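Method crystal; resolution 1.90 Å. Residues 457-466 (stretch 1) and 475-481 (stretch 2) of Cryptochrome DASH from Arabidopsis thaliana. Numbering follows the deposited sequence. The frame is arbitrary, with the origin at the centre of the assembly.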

# COMPACT_ATOMS: atom_id res chain seq x y z
N TYR A 457 -17.87 3.63 17.94
CA TYR A 457 -17.30 2.55 17.15
C TYR A 457 -16.94 1.25 17.85
O TYR A 457 -16.60 0.27 17.19
CB TYR A 457 -16.11 3.11 16.37
CG TYR A 457 -16.52 4.29 15.52
CD1 TYR A 457 -17.36 4.12 14.42
CD2 TYR A 457 -16.11 5.58 15.84
CE1 TYR A 457 -17.79 5.20 13.67
CE2 TYR A 457 -16.54 6.68 15.10
CZ TYR A 457 -17.39 6.48 14.02
OH TYR A 457 -17.82 7.56 13.27
N ASP A 458 -17.01 1.24 19.18
CA ASP A 458 -16.72 0.02 19.95
C ASP A 458 -17.55 0.07 21.24
O ASP A 458 -17.01 -0.08 22.34
CB ASP A 458 -15.23 -0.07 20.28
CG ASP A 458 -14.84 -1.42 20.88
OD1 ASP A 458 -15.41 -2.44 20.45
OD2 ASP A 458 -13.97 -1.45 21.77
N PRO A 459 -18.87 0.25 21.10
CA PRO A 459 -19.81 0.34 22.23
C PRO A 459 -19.74 -0.81 23.23
O PRO A 459 -19.82 -0.59 24.43
CB PRO A 459 -21.17 0.43 21.53
CG PRO A 459 -20.96 -0.35 20.28
CD PRO A 459 -19.60 0.15 19.83
N GLU A 460 -19.57 -2.03 22.73
CA GLU A 460 -19.49 -3.20 23.60
C GLU A 460 -18.06 -3.49 24.07
O GLU A 460 -17.83 -4.43 24.84
CB GLU A 460 -20.04 -4.44 22.87
CG GLU A 460 -21.42 -4.26 22.27
CD GLU A 460 -22.44 -3.77 23.29
OE1 GLU A 460 -22.77 -2.57 23.27
OE2 GLU A 460 -22.89 -4.59 24.11
N GLY A 461 -17.12 -2.67 23.62
CA GLY A 461 -15.73 -2.87 24.01
C GLY A 461 -15.20 -4.16 23.43
O GLY A 461 -14.18 -4.69 23.88
N GLU A 462 -15.90 -4.67 22.43
CA GLU A 462 -15.51 -5.92 21.78
C GLU A 462 -14.10 -5.82 21.18
O GLU A 462 -13.30 -6.75 21.28
CB GLU A 462 -16.52 -6.24 20.67
CG GLU A 462 -16.74 -7.71 20.43
CD GLU A 462 -17.45 -8.37 21.59
OE1 GLU A 462 -18.56 -7.90 21.95
OE2 GLU A 462 -16.92 -9.35 22.15
N TYR A 463 -13.81 -4.68 20.55
CA TYR A 463 -12.50 -4.49 19.92
C TYR A 463 -11.35 -4.40 20.93
O TYR A 463 -10.38 -5.14 20.82
CB TYR A 463 -12.50 -3.23 19.05
CG TYR A 463 -11.13 -2.89 18.47
CD1 TYR A 463 -10.59 -3.64 17.42
CD2 TYR A 463 -10.36 -1.86 19.00
CE1 TYR A 463 -9.31 -3.37 16.92
CE2 TYR A 463 -9.08 -1.58 18.51
CZ TYR A 463 -8.57 -2.34 17.48
OH TYR A 463 -7.30 -2.07 17.01
N VAL A 464 -11.45 -3.51 21.90
CA VAL A 464 -10.38 -3.40 22.88
C VAL A 464 -10.20 -4.69 23.68
O VAL A 464 -9.08 -5.03 24.07
CB VAL A 464 -10.59 -2.21 23.83
CG1 VAL A 464 -10.66 -0.92 23.03
CG2 VAL A 464 -11.85 -2.39 24.66
N ALA A 465 -11.29 -5.42 23.89
CA ALA A 465 -11.25 -6.67 24.65
C ALA A 465 -10.51 -7.77 23.89
O ALA A 465 -9.83 -8.61 24.48
CB ALA A 465 -12.67 -7.13 24.98
N PHE A 466 -10.67 -7.77 22.57
CA PHE A 466 -10.00 -8.77 21.75
C PHE A 466 -8.49 -8.59 21.83
O PHE A 466 -7.74 -9.55 21.97
CB PHE A 466 -10.47 -8.68 20.29
CG PHE A 466 -9.70 -9.57 19.35
CD1 PHE A 466 -8.57 -9.09 18.68
CD2 PHE A 466 -10.07 -10.90 19.18
CE1 PHE A 466 -7.83 -9.93 17.86
CE2 PHE A 466 -9.33 -11.75 18.35
CZ PHE A 466 -8.20 -11.27 17.69
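Stretch 2 475-481: PKEKRHW

Stretch 1 leaves a helix at Asp458, makes a type I beta turn from Asp458 to Gly461, closed by Gly461 N to Asp458 O at 2.9 Å, and enters a new helix at Glu462. Stretch 2 is irregular, with helical phi/psi at Lys478 to His480 but no regular helical bonding. It lies over the turn and the first helical residues, running locally in the same direction, the CA of Lys476 5.3 Å from the CA of Glu460 and that of Arg479 5.5 Å from the CA of Gly461.

Gly461, at the N-cap position, suits this close approach: its phi is positive, and a CB there would lie 2.6 Å from Arg479 CB. Asp458 braces the new helix, its OD1 accepting a hydrogen bond from Tyr463 N at 2.8 Å, while its carbonyl O also accepts one from His480 NE2 at 2.9 Å, near the imidazole plane. Val464 CG1 packs 3.5 Å from His480 CE1, the buried valine offering the ring an apolar surface.

Arg479 exploits its several donors: NE and NH2 both bond Glu460 O, each at 3.2 Å. Ala465 CB lies over one guanidinium face, 3.6 Å from Arg479 CZ, an apolar contact leaving the edge for polar partners. Glu462 OE2 adds a long salt bridge to Arg479 NH2 at 3.9 Å. At exposed Glu460, OE2 forms a salt bridge with Lys476 NZ at 2.9 Å, although that oxygen is less surely placed.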

# COMPACT_ATOMS: atom_id res chain seq x y z
N PRO A 475 -17.47 -5.75 32.17
CA PRO A 475 -18.69 -5.46 31.42
C PRO A 475 -18.32 -4.23 30.60
O PRO A 475 -17.28 -3.62 30.87
CB PRO A 475 -19.68 -5.12 32.52
CG PRO A 475 -18.80 -4.39 33.51
CD PRO A 475 -17.57 -5.28 33.56
N LYS A 476 -19.13 -3.84 29.62
CA LYS A 476 -18.80 -2.64 28.87
C LYS A 476 -18.72 -1.58 29.96
O LYS A 476 -18.90 -1.88 31.13
CB LYS A 476 -19.90 -2.24 27.90
CG LYS A 476 -20.99 -3.27 27.72
CD LYS A 476 -20.43 -4.52 27.09
CE LYS A 476 -21.52 -5.28 26.38
NZ LYS A 476 -20.94 -6.23 25.40
N GLU A 477 -18.49 -0.34 29.57
CA GLU A 477 -18.40 0.73 30.55
C GLU A 477 -17.04 0.61 31.22
O GLU A 477 -16.26 1.56 31.24
CB GLU A 477 -19.52 0.61 31.60
CG GLU A 477 -20.93 0.30 31.06
CD GLU A 477 -21.09 0.56 29.57
OE1 GLU A 477 -20.55 1.56 29.06
OE2 GLU A 477 -21.79 -0.24 28.90
N LYS A 478 -16.73 -0.56 31.77
CA LYS A 478 -15.43 -0.75 32.40
C LYS A 478 -14.40 -1.04 31.32
O LYS A 478 -13.24 -0.67 31.45
CB LYS A 478 -15.46 -1.89 33.41
CG LYS A 478 -16.10 -1.51 34.74
CD LYS A 478 -15.50 -0.21 35.31
CE LYS A 478 -14.37 -0.46 36.31
NZ LYS A 478 -13.76 0.82 36.79
N ARG A 479 -14.84 -1.68 30.24
CA ARG A 479 -13.95 -2.00 29.15
C ARG A 479 -13.23 -0.75 28.65
O ARG A 479 -12.05 -0.80 28.33
CB ARG A 479 -14.73 -2.64 28.00
CG ARG A 479 -15.66 -3.75 28.46
CD ARG A 479 -15.15 -5.14 28.14
NE ARG A 479 -15.73 -5.63 26.90
CZ ARG A 479 -15.92 -6.91 26.61
NH1 ARG A 479 -15.58 -7.85 27.48
NH2 ARG A 479 -16.46 -7.25 25.44
N HIS A 480 -13.93 0.38 28.61
CA HIS A 480 -13.29 1.60 28.14
C HIS A 480 -12.76 2.53 29.22
O HIS A 480 -11.96 3.42 28.93
CB HIS A 480 -14.22 2.35 27.19
CG HIS A 480 -14.25 1.76 25.82
ND1 HIS A 480 -13.13 1.69 25.02
CD2 HIS A 480 -15.25 1.16 25.12
CE1 HIS A 480 -13.44 1.08 23.89
NE2 HIS A 480 -14.71 0.74 23.93
N TRP A 481 -13.19 2.32 30.46
CA TRP A 481 -12.70 3.12 31.58
C TRP A 481 -12.55 2.14 32.73
O TRP A 481 -13.30 2.16 33.70
CB TRP A 481 -13.69 4.25 31.92
CG TRP A 481 -13.92 5.12 30.72
CD1 TRP A 481 -14.96 5.06 29.85
CD2 TRP A 481 -13.01 6.10 30.19
NE1 TRP A 481 -14.76 5.92 28.79
CE2 TRP A 481 -13.57 6.58 28.98
CE3 TRP A 481 -11.77 6.62 30.61
CZ2 TRP A 481 -12.94 7.54 28.18
CZ3 TRP A 481 -11.15 7.58 29.82
CH2 TRP A 481 -11.73 8.03 28.62